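Long-range contact in malate synthase (Haloferax volcanii, PDB 5TAO), which uses magnesium to condense acetyl-CoA with glyoxylate and hydrolyse the malyl-CoA intermediate to malate and CoA in the glyoxylate cycle: residues 191-196 with 207-212. Residues are numbered along the deposited sequence; the frame is centred on the assembly and turned at random.
Sequences VDYTKD and PAWPEL. With PB (lead (II) ion), chain F; PB (lead (II) ion), chain G; GLV (glyoxylic acid), chain C; GLV (glyoxylic acid), chain E.
Next to the metal and glyoxylate site of this TIM-type barrel, the short helix 190-197, which follows strand 183-188, packs Y193 and T194 against W209 and L212 at the start of helix 210-223. Y193 wedges between the two partners. Its CD2-CE2 edge points into one face of the W209 indole in a T-shaped stack, with CE2 3.5 Å from CD2 of W209 and the tyrosine ring and indole six-membered ring at 87°. L212 CD2 sits over the middle of a tyrosine face, a CH-pi contact 3.6 Å from the ring centroid. With CG anti to the backbone N (chi1 178°), the Y193 ring is carried out from the helix to both partners; its OH goes on to E163. Beside it, W209 NE1 donates a nearly straight bond of 3.1 Å to T194 OG1, which lies in the indole plane; this bond at the edge, with Y193 on one face and P207 CB near the rim of the other, restrains the rotation of the indole. T194 OG1 also bonds to the carbonyl of E190, and P207 CD approaches it at 3.7 Å. A leucine in place of W209 would probably leave Y193 without the face it points into and T194 OG1 without its indole donor. On another side of the helix D192, a magnesium and glyoxylate ligand, binds a lead ion here through OD2 at 2.2 Å, with E123 OE1 and a glyoxylate. Strand 183-188 and helix 190-197 thus belong to the TIM-barrel fold of the HpcH/HpaI aldolase family, its metal and substrate site at the C-terminal ends of the strands.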
loop_
_atom_site.group_PDB
_atom_site.type_symbol
_atom_site.label_atom_id
_atom_site.label_comp_id
_atom_site.label_asym_id
_atom_site.label_seq_id
_atom_site.Cartn_x
_atom_site.Cartn_y
_atom_site.Cartn_z
ATOM N N VAL A 191 8.008 0.863 -30.612
ATOM C CA VAL A 191 9.390 1.024 -31.002
ATOM C C VAL A 191 10.322 1.064 -29.788
ATOM O O VAL A 191 11.239 0.238 -29.681
ATOM C CB VAL A 191 9.662 2.284 -31.855
ATOM C CG1 VAL A 191 11.081 2.202 -32.368
ATOM C CG2 VAL A 191 8.683 2.386 -33.027
ATOM N N ASP A 192 10.138 2.052 -28.896
ATOM C CA ASP A 192 10.981 2.133 -27.740
ATOM C C ASP A 192 10.712 1.006 -26.689
ATOM O O ASP A 192 11.578 0.612 -25.937
ATOM C CB ASP A 192 10.910 3.525 -27.215
ATOM C CG ASP A 192 11.489 4.576 -28.237
ATOM O OD1 ASP A 192 12.203 4.173 -29.149
ATOM O OD2 ASP A 192 11.198 5.804 -28.131
ATOM N N TYR A 193 9.495 0.500 -26.623
ATOM C CA TYR A 193 9.157 -0.515 -25.680
ATOM C C TYR A 193 9.956 -1.720 -26.008
ATOM O O TYR A 193 10.487 -2.359 -25.152
ATOM C CB TYR A 193 7.674 -0.828 -25.857
ATOM C CG TYR A 193 7.188 -1.936 -24.935
ATOM C CD1 TYR A 193 6.834 -1.659 -23.619
ATOM C CD2 TYR A 193 7.024 -3.262 -25.427
ATOM C CE1 TYR A 193 6.330 -2.663 -22.770
ATOM C CE2 TYR A 193 6.585 -4.267 -24.610
ATOM C CZ TYR A 193 6.197 -3.972 -23.296
ATOM O OH TYR A 193 5.710 -5.027 -22.579
ATOM N N THR A 194 10.053 -2.061 -27.290
ATOM C CA THR A 194 10.946 -3.121 -27.753
ATOM C C THR A 194 12.385 -3.061 -27.277
ATOM O O THR A 194 13.007 -4.071 -26.810
ATOM C CB THR A 194 10.937 -3.216 -29.292
ATOM O OG1 THR A 194 9.632 -3.382 -29.742
ATOM C CG2 THR A 194 11.763 -4.368 -29.821
ATOM N N LYS A 195 12.909 -1.879 -27.276
ATOM C CA LYS A 195 14.266 -1.702 -26.788
ATOM C C LYS A 195 14.287 -1.762 -25.279
ATOM O O LYS A 195 15.145 -2.395 -24.702
ATOM C CB LYS A 195 14.754 -0.325 -27.271
ATOM C CG LYS A 195 16.122 0.111 -26.823
ATOM C CD LYS A 195 17.156 -0.939 -27.108
ATOM C CE LYS A 195 18.584 -0.365 -26.853
ATOM N NZ LYS A 195 19.607 -1.316 -27.328
ATOM N N ASP A 196 13.295 -1.180 -24.596
ATOM C CA ASP A 196 13.299 -1.254 -23.127
ATOM C C ASP A 196 13.201 -2.712 -22.642
ATOM O O ASP A 196 13.767 -3.099 -21.660
ATOM C CB ASP A 196 12.151 -0.408 -22.513
ATOM C CG ASP A 196 12.148 -0.473 -20.962
ATOM O OD1 ASP A 196 13.009 0.203 -20.428
ATOM O OD2 ASP A 196 11.361 -1.224 -20.324
ATOM N N PRO A 207 8.164 -6.811 -32.712
ATOM C CA PRO A 207 7.174 -7.758 -32.247
ATOM C C PRO A 207 5.785 -7.107 -32.187
ATOM O O PRO A 207 5.639 -5.889 -32.095
ATOM C CB PRO A 207 7.650 -8.119 -30.817
ATOM C CG PRO A 207 9.056 -7.581 -30.709
ATOM C CD PRO A 207 9.153 -6.455 -31.680
ATOM N N ALA A 208 4.773 -7.948 -32.234
ATOM C CA ALA A 208 3.395 -7.505 -32.190
ATOM C C ALA A 208 2.908 -7.059 -30.774
ATOM O O ALA A 208 1.985 -6.224 -30.651
ATOM C CB ALA A 208 2.525 -8.620 -32.752
ATOM N N TRP A 209 3.523 -7.637 -29.744
ATOM C CA TRP A 209 3.304 -7.300 -28.336
ATOM C C TRP A 209 1.809 -7.252 -28.028
ATOM O O TRP A 209 1.315 -6.253 -27.538
ATOM C CB TRP A 209 3.901 -5.952 -28.057
ATOM C CG TRP A 209 5.357 -5.870 -28.107
ATOM C CD1 TRP A 209 6.086 -5.046 -28.875
ATOM C CD2 TRP A 209 6.276 -6.535 -27.246
ATOM N NE1 TRP A 209 7.412 -5.148 -28.583
ATOM C CE2 TRP A 209 7.561 -6.032 -27.547
ATOM C CE3 TRP A 209 6.128 -7.483 -26.221
ATOM C CZ2 TRP A 209 8.719 -6.480 -26.910
ATOM C CZ3 TRP A 209 7.285 -7.902 -25.555
ATOM C CH2 TRP A 209 8.546 -7.405 -25.903
ATOM N N PRO A 210 1.089 -8.319 -28.365
ATOM C CA PRO A 210 -0.338 -8.357 -28.031
ATOM C C PRO A 210 -0.656 -8.166 -26.574
ATOM O O PRO A 210 -1.664 -7.495 -26.273
ATOM C CB PRO A 210 -0.806 -9.736 -28.558
ATOM C CG PRO A 210 0.432 -10.591 -28.563
ATOM C CD PRO A 210 1.570 -9.618 -28.903
ATOM N N GLU A 211 0.198 -8.613 -25.653
ATOM C CA GLU A 211 -0.137 -8.356 -24.235
ATOM C C GLU A 211 -0.037 -6.917 -23.848
ATOM O O GLU A 211 -0.800 -6.438 -23.024
ATOM C CB GLU A 211 0.741 -9.084 -23.277
ATOM C CG GLU A 211 0.872 -10.539 -23.572
ATOM C CD GLU A 211 1.867 -10.894 -24.705
ATOM O OE1 GLU A 211 2.552 -9.999 -25.482
ATOM O OE2 GLU A 211 1.894 -12.150 -24.760
ATOM N N LEU A 212 0.920 -6.215 -24.415
ATOM C CA LEU A 212 1.029 -4.839 -24.085
ATOM C C LEU A 212 -0.246 -4.172 -24.449
ATOM O O LEU A 212 -0.727 -3.247 -23.734
ATOM C CB LEU A 212 2.251 -4.227 -24.814
ATOM C CG LEU A 212 2.326 -2.699 -24.759
ATOM C CD1 LEU A 212 2.519 -2.337 -23.313
ATOM C CD2 LEU A 212 3.492 -2.174 -25.643
HETATM PB PB PB F . 13.087 -0.502 -17.969
HETATM PB PB PB G . 10.262 7.589 -27.342
HETATM C C1 GLV C . 7.568 5.136 -30.445
HETATM O O1 GLV C . 7.801 4.391 -29.463
HETATM C C2 GLV C . 8.013 6.566 -30.544
HETATM O O2 GLV C . 8.031 7.228 -31.648
HETATM O O3 GLV C . 8.449 7.103 -29.505
HETATM C C1 GLV E . 14.425 7.485 -26.818
HETATM O O1 GLV E . 14.551 8.039 -25.718
HETATM C C2 GLV E . 13.179 7.606 -27.627
HETATM O O2 GLV E . 13.213 7.053 -28.768
HETATM O O3 GLV E . 12.124 8.175 -27.236
#